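Aromatic amino acid aminotransferase I (Candida albicans WO-1, PDB 6HNU) probably catalyses the pyridoxal-phosphate-dependent transfer of amino groups from aromatic L-amino acids to 2-oxoglutarate, yielding aromatic oxo-acids and L-glutamate. Local coordinates at residues Leu115-Glu120 against Leu343-Gly348; Thr158-Glu163 against Asn179-Thr184; Tyr164-Ala169 against Phe209-Cys214. All blocks are in the same frame, centred on the assembly; numbering follows the deposited sequence. Where two conformers were deposited one is given.

Interaction 1 (Leu115-Glu120 against Leu343-Gly348); sequences LQFIKE and LLRKWG. With TRS (2-amino-2-hydroxymethyl-propane-1,3-diol), chain K.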
loop_
_atom_site.group_PDB
_atom_site.type_symbol
_atom_site.label_atom_id
_atom_site.label_comp_id
_atom_site.label_asym_id
_atom_site.label_seq_id
_atom_site.Cartn_x
_atom_site.Cartn_y
_atom_site.Cartn_z
ATOM N N LEU B 115 -15.539 7.226 -3.905
ATOM C CA LEU B 115 -15.975 7.555 -2.519
ATOM C C LEU B 115 -17.493 7.744 -2.496
ATOM O O LEU B 115 -18.137 7.203 -1.572
ATOM C CB LEU B 115 -15.290 8.829 -2.026
ATOM C CG LEU B 115 -13.810 8.715 -1.635
ATOM C CD1 LEU B 115 -13.267 10.056 -1.132
ATOM C CD2 LEU B 115 -13.621 7.651 -0.563
ATOM N N GLN B 116 -18.079 8.432 -3.487
ATOM C CA GLN B 116 -19.541 8.663 -3.510
ATOM C C GLN B 116 -20.286 7.319 -3.526
ATOM O O GLN B 116 -21.243 7.136 -2.750
ATOM C CB GLN B 116 -19.963 9.497 -4.712
ATOM C CG GLN B 116 -21.475 9.710 -4.769
ATOM C CD GLN B 116 -21.877 10.512 -5.980
ATOM O OE1 GLN B 116 -21.663 10.094 -7.119
ATOM N NE2 GLN B 116 -22.448 11.687 -5.744
ATOM N N PHE B 117 -19.899 6.405 -4.409
ATOM C CA PHE B 117 -20.582 5.108 -4.532
ATOM C C PHE B 117 -20.436 4.348 -3.213
ATOM O O PHE B 117 -21.422 3.817 -2.683
ATOM C CB PHE B 117 -20.041 4.268 -5.677
ATOM C CG PHE B 117 -20.850 3.016 -5.872
ATOM C CD1 PHE B 117 -20.623 1.898 -5.080
ATOM C CD2 PHE B 117 -21.812 2.949 -6.855
ATOM C CE1 PHE B 117 -21.342 0.742 -5.269
ATOM C CE2 PHE B 117 -22.560 1.802 -7.030
ATOM C CZ PHE B 117 -22.318 0.701 -6.247
ATOM N N ILE B 118 -19.223 4.293 -2.690
ATOM C CA ILE B 118 -18.928 3.430 -1.518
ATOM C C ILE B 118 -19.565 4.071 -0.269
ATOM O O ILE B 118 -20.049 3.341 0.602
ATOM C CB ILE B 118 -17.399 3.165 -1.501
ATOM C CG1 ILE B 118 -17.085 1.694 -1.270
ATOM C CG2 ILE B 118 -16.663 4.071 -0.550
ATOM C CD1 ILE B 118 -17.756 0.769 -2.254
ATOM N N LYS B 119 -19.685 5.393 -0.215
ATOM C CA LYS B 119 -20.385 6.064 0.901
ATOM C C LYS B 119 -21.887 5.771 0.825
ATOM O O LYS B 119 -22.500 5.486 1.869
ATOM C CB LYS B 119 -20.048 7.552 0.940
ATOM C CG LYS B 119 -20.579 8.242 2.176
ATOM C CD LYS B 119 -20.049 9.659 2.411
ATOM C CE LYS B 119 -20.505 10.236 3.732
ATOM N NZ LYS B 119 -19.864 11.540 4.029
ATOM N N GLU B 120 -22.488 5.824 -0.361
ATOM C CA GLU B 120 -23.917 5.497 -0.529
ATOM C C GLU B 120 -24.153 4.041 -0.106
ATOM O O GLU B 120 -25.113 3.790 0.606
ATOM C CB GLU B 120 -24.347 5.664 -1.976
ATOM C CG GLU B 120 -24.402 7.122 -2.408
ATOM C CD GLU B 120 -24.618 7.373 -3.896
ATOM O OE1 GLU B 120 -24.339 6.482 -4.758
ATOM O OE2 GLU B 120 -25.044 8.490 -4.204
ATOM N N LEU B 343 -17.067 -0.672 -12.808
ATOM C CA LEU B 343 -17.872 -1.885 -12.569
ATOM C C LEU B 343 -19.065 -1.526 -11.681
ATOM O O LEU B 343 -20.186 -1.876 -12.062
ATOM C CB LEU B 343 -16.983 -2.995 -11.997
ATOM C CG LEU B 343 -17.722 -4.260 -11.577
ATOM C CD1 LEU B 343 -16.807 -5.481 -11.713
ATOM C CD2 LEU B 343 -18.241 -4.120 -10.158
ATOM N N LEU B 344 -18.864 -0.813 -10.570
ATOM C CA LEU B 344 -19.944 -0.573 -9.591
ATOM C C LEU B 344 -21.014 0.332 -10.206
ATOM O O LEU B 344 -22.200 0.103 -9.920
ATOM C CB LEU B 344 -19.351 0.009 -8.305
ATOM C CG LEU B 344 -18.467 -0.962 -7.501
ATOM C CD1 LEU B 344 -17.655 -0.204 -6.478
ATOM C CD2 LEU B 344 -19.292 -2.035 -6.821
ATOM N N ARG B 345 -20.609 1.329 -10.990
ATOM C CA ARG B 345 -21.549 2.299 -11.611
ATOM C C ARG B 345 -22.254 1.653 -12.799
ATOM O O ARG B 345 -23.423 1.993 -13.023
ATOM C CB ARG B 345 -20.801 3.569 -11.989
ATOM C CG ARG B 345 -20.478 4.378 -10.742
ATOM C CD ARG B 345 -19.736 5.656 -10.993
ATOM N NE ARG B 345 -19.607 6.382 -9.737
ATOM C CZ ARG B 345 -20.555 7.155 -9.213
ATOM N NH1 ARG B 345 -21.707 7.324 -9.856
ATOM N NH2 ARG B 345 -20.353 7.754 -8.051
ATOM N N LYS B 346 -21.615 0.698 -13.463
ATOM C CA LYS B 346 -22.248 -0.027 -14.601
ATOM C C LYS B 346 -23.341 -0.944 -14.029
ATOM O O LYS B 346 -24.479 -0.979 -14.553
ATOM C CB LYS B 346 -21.214 -0.802 -15.414
ATOM C CG LYS B 346 -21.797 -1.586 -16.589
ATOM C CD LYS B 346 -22.472 -0.669 -17.602
ATOM C CE LYS B 346 -23.121 -1.426 -18.741
ATOM N NZ LYS B 346 -23.809 -0.488 -19.660
ATOM N N TRP B 347 -23.042 -1.620 -12.917
ATOM C CA TRP B 347 -24.021 -2.478 -12.221
ATOM C C TRP B 347 -25.062 -1.618 -11.518
ATOM O O TRP B 347 -26.240 -2.039 -11.409
ATOM C CB TRP B 347 -23.270 -3.378 -11.247
ATOM C CG TRP B 347 -22.443 -4.462 -11.852
ATOM C CD1 TRP B 347 -22.258 -4.797 -13.159
ATOM C CD2 TRP B 347 -21.709 -5.416 -11.086
ATOM N NE1 TRP B 347 -21.429 -5.881 -13.242
ATOM C CE2 TRP B 347 -21.084 -6.283 -11.984
ATOM C CE3 TRP B 347 -21.533 -5.607 -9.713
ATOM C CZ2 TRP B 347 -20.285 -7.353 -11.554
ATOM C CZ3 TRP B 347 -20.738 -6.647 -9.285
ATOM C CH2 TRP B 347 -20.133 -7.522 -10.195
ATOM N N GLY B 348 -24.637 -0.450 -11.042
ATOM C CA GLY B 348 -25.403 0.403 -10.121
ATOM C C GLY B 348 -25.565 -0.242 -8.762
ATOM O O GLY B 348 -25.172 -1.414 -8.564
HETATM C C TRS K . -25.207 8.479 -8.094
HETATM C C1 TRS K . -26.115 8.976 -6.974
HETATM C C2 TRS K . -24.003 9.412 -8.233
HETATM C C3 TRS K . -26.016 8.428 -9.389
HETATM N N TRS K . -24.705 7.098 -7.700
HETATM O O1 TRS K . -25.527 10.037 -6.243
HETATM O O2 TRS K . -23.456 9.426 -9.536
HETATM O O3 TRS K . -25.474 7.541 -10.349
#
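A helix-helix crossing joins Phe117 of helix 112-126 to Leu344 of the long helix 334-377; the short axes approach to 10.8 Å at an angle of 58°. The separation is wide enough for the Phe117 ring to lie between the two backbones. The CA-CB bond of Phe117 points toward the other helix, and with CG anti to the backbone N (chi1 -174°) Leu344 CB sits over the centre of one ring face, a CH-pi contact of 3.7 Å to the centroid. Leu344 O approaches ring atom Phe117 CE2 at 3.4 Å, while the carbonyl carbon of Gly348 lies at the ring edge. Alongside, the methyls Ile118 CD1 and Leu344 CD1 meet more loosely at 4.3 Å.

Toward solvent the contact turns polar. The extended Arg345 chain brings its guanidinium beside Gln116, although the bond from NH2 to Gln116 OE1 is doubtful because that oxygen clashes with a bound Tris molecule. The Tris, a common buffer component, bridges the helices: Arg345 NH1 donates to its O2 at 2.8 Å, and its N and O1 donate to Glu120 OE1 (3.0 Å) and OE2 (2.6 Å), respectively.

His349 stacks on Phe117, Phe298 touches both Ile118 and Leu344, and strand 133-138 packs against Leu115 and Ile118, so helix 112-126 is held between that strand and helix 334-377.

Interaction 2 (Thr158-Glu163 against Asn179-Thr184); sequences TILVEE and NTVPVT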
loop_
_atom_site.group_PDB
_atom_site.type_symbol
_atom_site.label_atom_id
_atom_site.label_comp_id
_atom_site.label_asym_id
_atom_site.label_seq_id
_atom_site.Cartn_x
_atom_site.Cartn_y
_atom_site.Cartn_z
ATOM N N THR B 158 -1.876 -1.792 24.940
ATOM C CA THR B 158 -2.662 -3.038 24.828
ATOM C C THR B 158 -3.860 -2.817 23.920
ATOM O O THR B 158 -4.548 -1.762 24.029
ATOM C CB THR B 158 -3.110 -3.524 26.215
ATOM O OG1 THR B 158 -1.910 -3.916 26.872
ATOM C CG2 THR B 158 -4.040 -4.718 26.165
ATOM N N ILE B 159 -4.140 -3.835 23.121
ATOM C CA ILE B 159 -5.467 -4.030 22.459
ATOM C C ILE B 159 -6.090 -5.343 22.929
ATOM O O ILE B 159 -5.340 -6.278 23.353
ATOM C CB ILE B 159 -5.325 -3.981 20.930
ATOM C CG1 ILE B 159 -4.442 -5.103 20.382
ATOM C CG2 ILE B 159 -4.820 -2.609 20.559
ATOM C CD1 ILE B 159 -4.573 -5.296 18.883
ATOM N N LEU B 160 -7.418 -5.432 22.842
ATOM C CA LEU B 160 -8.128 -6.699 23.060
ATOM C C LEU B 160 -8.346 -7.328 21.688
ATOM O O LEU B 160 -8.721 -6.573 20.735
ATOM C CB LEU B 160 -9.450 -6.460 23.791
ATOM C CG LEU B 160 -9.336 -5.678 25.107
ATOM C CD1 LEU B 160 -10.711 -5.400 25.649
ATOM C CD2 LEU B 160 -8.502 -6.462 26.092
ATOM N N VAL B 161 -8.100 -8.637 21.611
ATOM C CA VAL B 161 -8.333 -9.467 20.395
ATOM C C VAL B 161 -9.144 -10.690 20.806
ATOM O O VAL B 161 -9.053 -11.084 21.976
ATOM C CB VAL B 161 -7.034 -9.869 19.679
ATOM C CG1 VAL B 161 -6.176 -8.658 19.285
ATOM C CG2 VAL B 161 -6.199 -10.842 20.514
ATOM N N GLU B 162 -9.866 -11.288 19.845
ATOM C CA GLU B 162 -10.520 -12.602 19.998
ATOM C C GLU B 162 -9.441 -13.628 20.375
ATOM O O GLU B 162 -8.345 -13.593 19.799
ATOM C CB GLU B 162 -11.334 -12.935 18.749
ATOM C CG GLU B 162 -12.529 -12.007 18.650
ATOM C CD GLU B 162 -13.112 -11.751 17.275
ATOM O OE1 GLU B 162 -12.348 -11.710 16.304
ATOM O OE2 GLU B 162 -14.329 -11.498 17.228
ATOM N N GLU B 163 -9.726 -14.532 21.314
ATOM C CA GLU B 163 -8.655 -15.418 21.840
ATOM C C GLU B 163 -8.170 -16.365 20.747
ATOM O O GLU B 163 -7.048 -16.817 20.877
ATOM C CB GLU B 163 -9.068 -16.203 23.087
ATOM C CG GLU B 163 -10.021 -17.339 22.801
ATOM C CD GLU B 163 -10.389 -18.182 24.019
ATOM O OE1 GLU B 163 -11.580 -18.304 24.282
ATOM O OE2 GLU B 163 -9.499 -18.715 24.649
ATOM N N ASN B 179 0.702 -5.093 22.697
ATOM C CA ASN B 179 0.208 -6.281 23.446
ATOM C C ASN B 179 -1.202 -6.660 22.955
ATOM O O ASN B 179 -2.090 -5.779 22.884
ATOM C CB ASN B 179 0.235 -5.997 24.946
ATOM C CG ASN B 179 1.629 -5.647 25.423
ATOM O OD1 ASN B 179 1.865 -4.543 25.936
ATOM N ND2 ASN B 179 2.547 -6.561 25.250
ATOM N N THR B 180 -1.397 -7.936 22.617
ATOM C CA THR B 180 -2.718 -8.503 22.227
ATOM C C THR B 180 -3.255 -9.373 23.356
ATOM O O THR B 180 -2.883 -10.590 23.396
ATOM C CB THR B 180 -2.567 -9.250 20.908
ATOM O OG1 THR B 180 -1.647 -10.330 21.078
ATOM C CG2 THR B 180 -2.027 -8.327 19.840
ATOM N N VAL B 181 -4.103 -8.796 24.201
ATOM C CA VAL B 181 -4.745 -9.533 25.325
ATOM C C VAL B 181 -5.965 -10.255 24.778
ATOM O O VAL B 181 -6.855 -9.604 24.232
ATOM C CB VAL B 181 -5.074 -8.597 26.490
ATOM C CG1 VAL B 181 -5.984 -9.246 27.514
ATOM C CG2 VAL B 181 -3.788 -8.130 27.154
ATOM N N PRO B 182 -6.027 -11.599 24.945
ATOM C CA PRO B 182 -7.095 -12.408 24.364
ATOM C C PRO B 182 -8.386 -12.315 25.196
ATOM O O PRO B 182 -8.360 -12.214 26.456
ATOM C CB PRO B 182 -6.499 -13.808 24.343
ATOM C CG PRO B 182 -5.589 -13.825 25.540
ATOM C CD PRO B 182 -5.015 -12.425 25.634
ATOM N N VAL B 183 -9.502 -12.254 24.469
ATOM C CA VAL B 183 -10.872 -12.165 25.010
ATOM C C VAL B 183 -11.532 -13.533 24.805
ATOM O O VAL B 183 -11.504 -14.034 23.682
ATOM C CB VAL B 183 -11.646 -11.029 24.311
ATOM C CG1 VAL B 183 -13.097 -10.965 24.751
ATOM C CG2 VAL B 183 -10.953 -9.683 24.521
ATOM N N THR B 184 -12.125 -14.097 25.860
ATOM C CA THR B 184 -12.605 -15.487 25.878
ATOM C C THR B 184 -13.832 -15.606 24.961
ATOM O O THR B 184 -14.692 -14.661 24.954
ATOM C CB THR B 184 -12.856 -15.976 27.300
ATOM O OG1 THR B 184 -11.597 -15.865 27.975
ATOM C CG2 THR B 184 -13.412 -17.384 27.285
#
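The flat groups joining Ile159 and Val161 to Asn179, Val181 and Val183 are backbone peptides, and the side chains leave the two faces of the sheet they form. Thr158, Leu160, Asn179 and Val181 occupy one face; Ile159, Val161, Thr180 and Pro182 occupy the other. At the shared border four regular bonds alternate in direction: Ile159 N to Asn179 O (2.8 Å), Val181 N to Ile159 O, Val161 N to Val181 O (3.1 Å) and Val183 N to Val161 O. A fifth bond, Glu163 N to Val183 O, is weak. Val181 O and Val161 O each also receive a CA-H contact, from Leu160 and Pro182.

On the first face, Leu160 and Val181 lie side by side, and Leu160 CB touches Val183 CG2 at 3.6 Å. Thr158 CG2, anti to the backbone N, meets Val181 CG2, also at 3.6 Å. On the other face, that of Ile159 and Val161, Thr180 CB packs against both methyls of Val161, 4.0 Å from CG2, and Thr180 CG2 reaches Ile159 CG1. Past the strand end, Glu163 CB lies 3.7 Å from Pro182 CB, while its carboxylate OE1 bonds to Met185 N.

Helix 192-200 covers Leu160 and Val183; Trp145 and Leu149 of helix 141-152 cover Ile159. Parallel pairing of neighbouring strands linked by helix 167-175 is the signature of a beta-alpha-beta crossover, here within the large mixed sheet of the aminotransferase fold.

Interaction 3 (Tyr164-Ala169 against Phe209-Cys214); sequences YTFSSA and FLYTIC. With PLP (pyridoxal-5'-phosphate), chain I; PHE (phenylalanine), chain J.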
loop_
_atom_site.group_PDB
_atom_site.type_symbol
_atom_site.label_atom_id
_atom_site.label_comp_id
_atom_site.label_asym_id
_atom_site.label_seq_id
_atom_site.Cartn_x
_atom_site.Cartn_y
_atom_site.Cartn_z
ATOM N N TYR B 164 -8.961 -16.638 19.703
ATOM C CA TYR B 164 -8.520 -17.239 18.429
ATOM C C TYR B 164 -8.814 -16.233 17.328
ATOM O O TYR B 164 -9.965 -15.791 17.230
ATOM C CB TYR B 164 -9.214 -18.548 18.074
ATOM C CG TYR B 164 -8.995 -19.613 19.112
ATOM C CD1 TYR B 164 -9.813 -19.691 20.222
ATOM C CD2 TYR B 164 -7.908 -20.446 19.045
ATOM C CE1 TYR B 164 -9.582 -20.609 21.237
ATOM C CE2 TYR B 164 -7.691 -21.424 20.012
ATOM C CZ TYR B 164 -8.524 -21.492 21.121
ATOM O OH TYR B 164 -8.317 -22.401 22.119
ATOM N N THR B 165 -7.783 -15.831 16.601
ATOM C CA THR B 165 -7.972 -14.746 15.595
ATOM C C THR B 165 -6.965 -14.894 14.450
ATOM O O THR B 165 -6.232 -15.900 14.391
ATOM C CB THR B 165 -7.916 -13.385 16.301
ATOM O OG1 THR B 165 -8.423 -12.432 15.353
ATOM C CG2 THR B 165 -6.544 -13.027 16.820
ATOM N N PHE B 166 -6.906 -13.887 13.576
ATOM C CA PHE B 166 -6.165 -13.890 12.302
ATOM C C PHE B 166 -4.669 -13.733 12.572
ATOM O O PHE B 166 -4.301 -12.776 13.241
ATOM C CB PHE B 166 -6.746 -12.749 11.470
ATOM C CG PHE B 166 -6.229 -12.615 10.071
ATOM C CD1 PHE B 166 -5.847 -13.731 9.343
ATOM C CD2 PHE B 166 -6.159 -11.356 9.481
ATOM C CE1 PHE B 166 -5.430 -13.597 8.031
ATOM C CE2 PHE B 166 -5.699 -11.220 8.183
ATOM C CZ PHE B 166 -5.347 -12.342 7.457
ATOM N N SER B 167 -3.828 -14.672 12.151
ATOM C CA SER B 167 -2.369 -14.652 12.444
ATOM C C SER B 167 -1.696 -13.361 11.946
ATOM O O SER B 167 -0.901 -12.807 12.709
ATOM C CB SER B 167 -1.691 -15.888 11.907
ATOM O OG SER B 167 -2.188 -17.035 12.598
ATOM N N SER B 168 -2.063 -12.879 10.756
ATOM C CA SER B 168 -1.507 -11.648 10.138
ATOM C C SER B 168 -1.795 -10.443 11.029
ATOM O O SER B 168 -0.912 -9.593 11.134
ATOM C CB SER B 168 -2.015 -11.421 8.741
ATOM O OG SER B 168 -1.660 -12.517 7.920
ATOM N N ALA B 169 -2.990 -10.373 11.656
ATOM C CA ALA B 169 -3.331 -9.218 12.515
ATOM C C ALA B 169 -2.438 -9.223 13.766
ATOM O O ALA B 169 -2.001 -8.129 14.222
ATOM C CB ALA B 169 -4.802 -9.230 12.848
ATOM N N PHE B 209 -8.440 -0.385 22.151
ATOM C CA PHE B 209 -9.607 -0.880 21.404
ATOM C C PHE B 209 -9.712 -2.400 21.490
ATOM O O PHE B 209 -8.776 -3.129 21.927
ATOM C CB PHE B 209 -9.512 -0.374 19.957
ATOM C CG PHE B 209 -8.331 -0.823 19.137
ATOM C CD1 PHE B 209 -8.209 -2.135 18.685
ATOM C CD2 PHE B 209 -7.389 0.093 18.717
ATOM C CE1 PHE B 209 -7.132 -2.525 17.918
ATOM C CE2 PHE B 209 -6.327 -0.292 17.913
ATOM C CZ PHE B 209 -6.206 -1.602 17.502
ATOM N N LEU B 210 -10.840 -2.866 20.973
ATOM C CA LEU B 210 -11.113 -4.290 20.707
ATOM C C LEU B 210 -11.102 -4.508 19.199
ATOM O O LEU B 210 -11.732 -3.720 18.483
ATOM C CB LEU B 210 -12.462 -4.690 21.319
ATOM C CG LEU B 210 -13.032 -6.010 20.794
ATOM C CD1 LEU B 210 -12.241 -7.198 21.284
ATOM C CD2 LEU B 210 -14.494 -6.166 21.183
ATOM N N TYR B 211 -10.338 -5.505 18.766
ATOM C CA TYR B 211 -10.215 -5.944 17.359
ATOM C C TYR B 211 -11.108 -7.169 17.220
ATOM O O TYR B 211 -10.839 -8.156 17.885
ATOM C CB TYR B 211 -8.741 -6.235 17.013
ATOM C CG TYR B 211 -8.518 -6.935 15.692
ATOM C CD1 TYR B 211 -8.749 -6.284 14.491
ATOM C CD2 TYR B 211 -8.110 -8.256 15.638
ATOM C CE1 TYR B 211 -8.599 -6.917 13.275
ATOM C CE2 TYR B 211 -7.941 -8.920 14.433
ATOM C CZ TYR B 211 -8.204 -8.248 13.248
ATOM O OH TYR B 211 -8.052 -8.901 12.071
ATOM N N THR B 212 -12.125 -7.105 16.363
ATOM C CA THR B 212 -13.110 -8.177 16.176
ATOM C C THR B 212 -13.322 -8.448 14.694
ATOM O O THR B 212 -13.630 -7.527 13.926
ATOM C CB THR B 212 -14.403 -7.895 16.964
ATOM O OG1 THR B 212 -15.297 -8.970 16.726
ATOM C CG2 THR B 212 -15.114 -6.611 16.595
ATOM N N ILE B 213 -13.247 -9.713 14.327
ATOM C CA ILE B 213 -13.732 -10.165 12.996
ATOM C C ILE B 213 -15.120 -10.731 13.250
ATOM O O ILE B 213 -15.263 -11.965 13.363
ATOM C CB ILE B 213 -12.741 -11.180 12.406
ATOM C CG1 ILE B 213 -11.298 -10.687 12.513
ATOM C CG2 ILE B 213 -13.120 -11.513 10.981
ATOM C CD1 ILE B 213 -10.243 -11.774 12.462
ATOM N N CYS B 214 -16.130 -9.863 13.366
ATOM C CA CYS B 214 -17.335 -10.248 14.098
ATOM C C CYS B 214 -18.274 -11.067 13.203
ATOM O O CYS B 214 -19.132 -11.721 13.769
ATOM C CB CYS B 214 -17.985 -9.044 14.747
ATOM S SG CYS B 214 -18.187 -7.623 13.658
HETATM N N1 PLP I . -8.706 -9.411 7.802
HETATM C C2 PLP I . -9.060 -10.668 8.080
HETATM C C2A PLP I . -9.581 -10.980 9.438
HETATM C C3 PLP I . -8.942 -11.680 7.129
HETATM O O3 PLP I . -9.257 -12.958 7.502
HETATM C C4 PLP I . -8.422 -11.363 5.858
HETATM C C4A PLP I . -8.260 -12.414 4.857
HETATM C C5 PLP I . -8.092 -10.031 5.571
HETATM C C6 PLP I . -8.226 -9.107 6.577
HETATM C C5A PLP I . -7.463 -9.634 4.259
HETATM O O4P PLP I . -8.105 -8.449 3.713
HETATM P P PLP I . -7.619 -7.705 2.446
HETATM O O1P PLP I . -8.725 -6.688 2.274
HETATM O O2P PLP I . -7.536 -8.763 1.310
HETATM O O3P PLP I . -6.255 -7.096 2.759
HETATM N N PHE J . -7.492 -13.561 5.162
HETATM C CA PHE J . -6.683 -14.334 4.175
HETATM C C PHE J . -6.143 -15.585 4.883
HETATM O O PHE J . -6.943 -16.413 5.350
HETATM C CB PHE J . -5.606 -13.434 3.561
HETATM C CG PHE J . -4.443 -14.156 2.936
HETATM C CD1 PHE J . -4.646 -15.266 2.125
HETATM C CD2 PHE J . -3.144 -13.721 3.159
HETATM C CE1 PHE J . -3.566 -15.934 1.561
HETATM C CE2 PHE J . -2.068 -14.386 2.592
HETATM C CZ PHE J . -2.282 -15.486 1.786
HETATM O OXT PHE J . -4.927 -15.789 5.018
HETATM O O HOH W 1 -9.874 -10.654 16.926
#
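Thr165 and Ile213 bring the two backbones to a CA-CA distance of 7.8 Å, too far for direct pairing, where the turn leading into helix 167-175 passes the C-terminal end of strand 209-212, with Phe166 as the N-cap residue. Side chains and one water close the gap. Thr165 OG1, anti to the backbone N (chi1 -166°), donates to the water at 2.8 Å, and the water donates in turn to Tyr211 O. Thr165 OG1 also lies 3.5 Å from Ile213 CD1 and obliquely beside the Tyr211 ring. Ala169 CB rests near the phenol end of that ring, 3.4 Å from Tyr211 OH.

These side chains line the cofactor pocket. The pyridoxal ring lies over one face of Phe166, with PLP C3 3.4 Å above its plane and offset toward the rim, while Tyr211 OH stands near the plane at the phenyl edge. Ile213 CD1 presses closely on the cofactor methyl PLP C2A (3.2 Å) and also touches Phe166 CB at 3.8 Å. Tyr211 OH is hydrogen-bonded to Asp246 OD2, another residue of the PLP pocket, and Asn218 adjoins Phe166.

The atom PLP C4A and the N of the bound phenylalanine are only 1.4 Å apart, consistent with a covalent substrate-cofactor adduct such as an external aldimine. Phe166 CZ comes close to that nitrogen. The contact thus offers the cofactor a largely apolar wall that would limit movement of its ring and methyl, alongside the polar bonds other residues make to it. Tyr211, which borders the cofactor methyl itself, could also help orient the Asp246 carboxylate through its hydroxyl.

Interactions 2 and 3 are neighbours, their centres 8 Å apart, and share the large mixed sheet: strand 158-162 lies between 179-186 and 209-212. Their segments alternate along the chain, with helix 167-175 linking strands 158-162 and 179-186. They touch through Leu160 O and Tyr211 N (2.8 Å) and through Glu162 OE2 and Thr212 OG1 (2.8 Å), so the crossover is tied to the strand that carries part of the cofactor wall. Interaction 1 encloses both in sequence, yet its centre lies 35 Å from that of interaction 2 and 28 Å from that of interaction 3. It joins helices on the far side of the chain's centre from interaction 2, the Ile118 side chain about 12 Å from PLP.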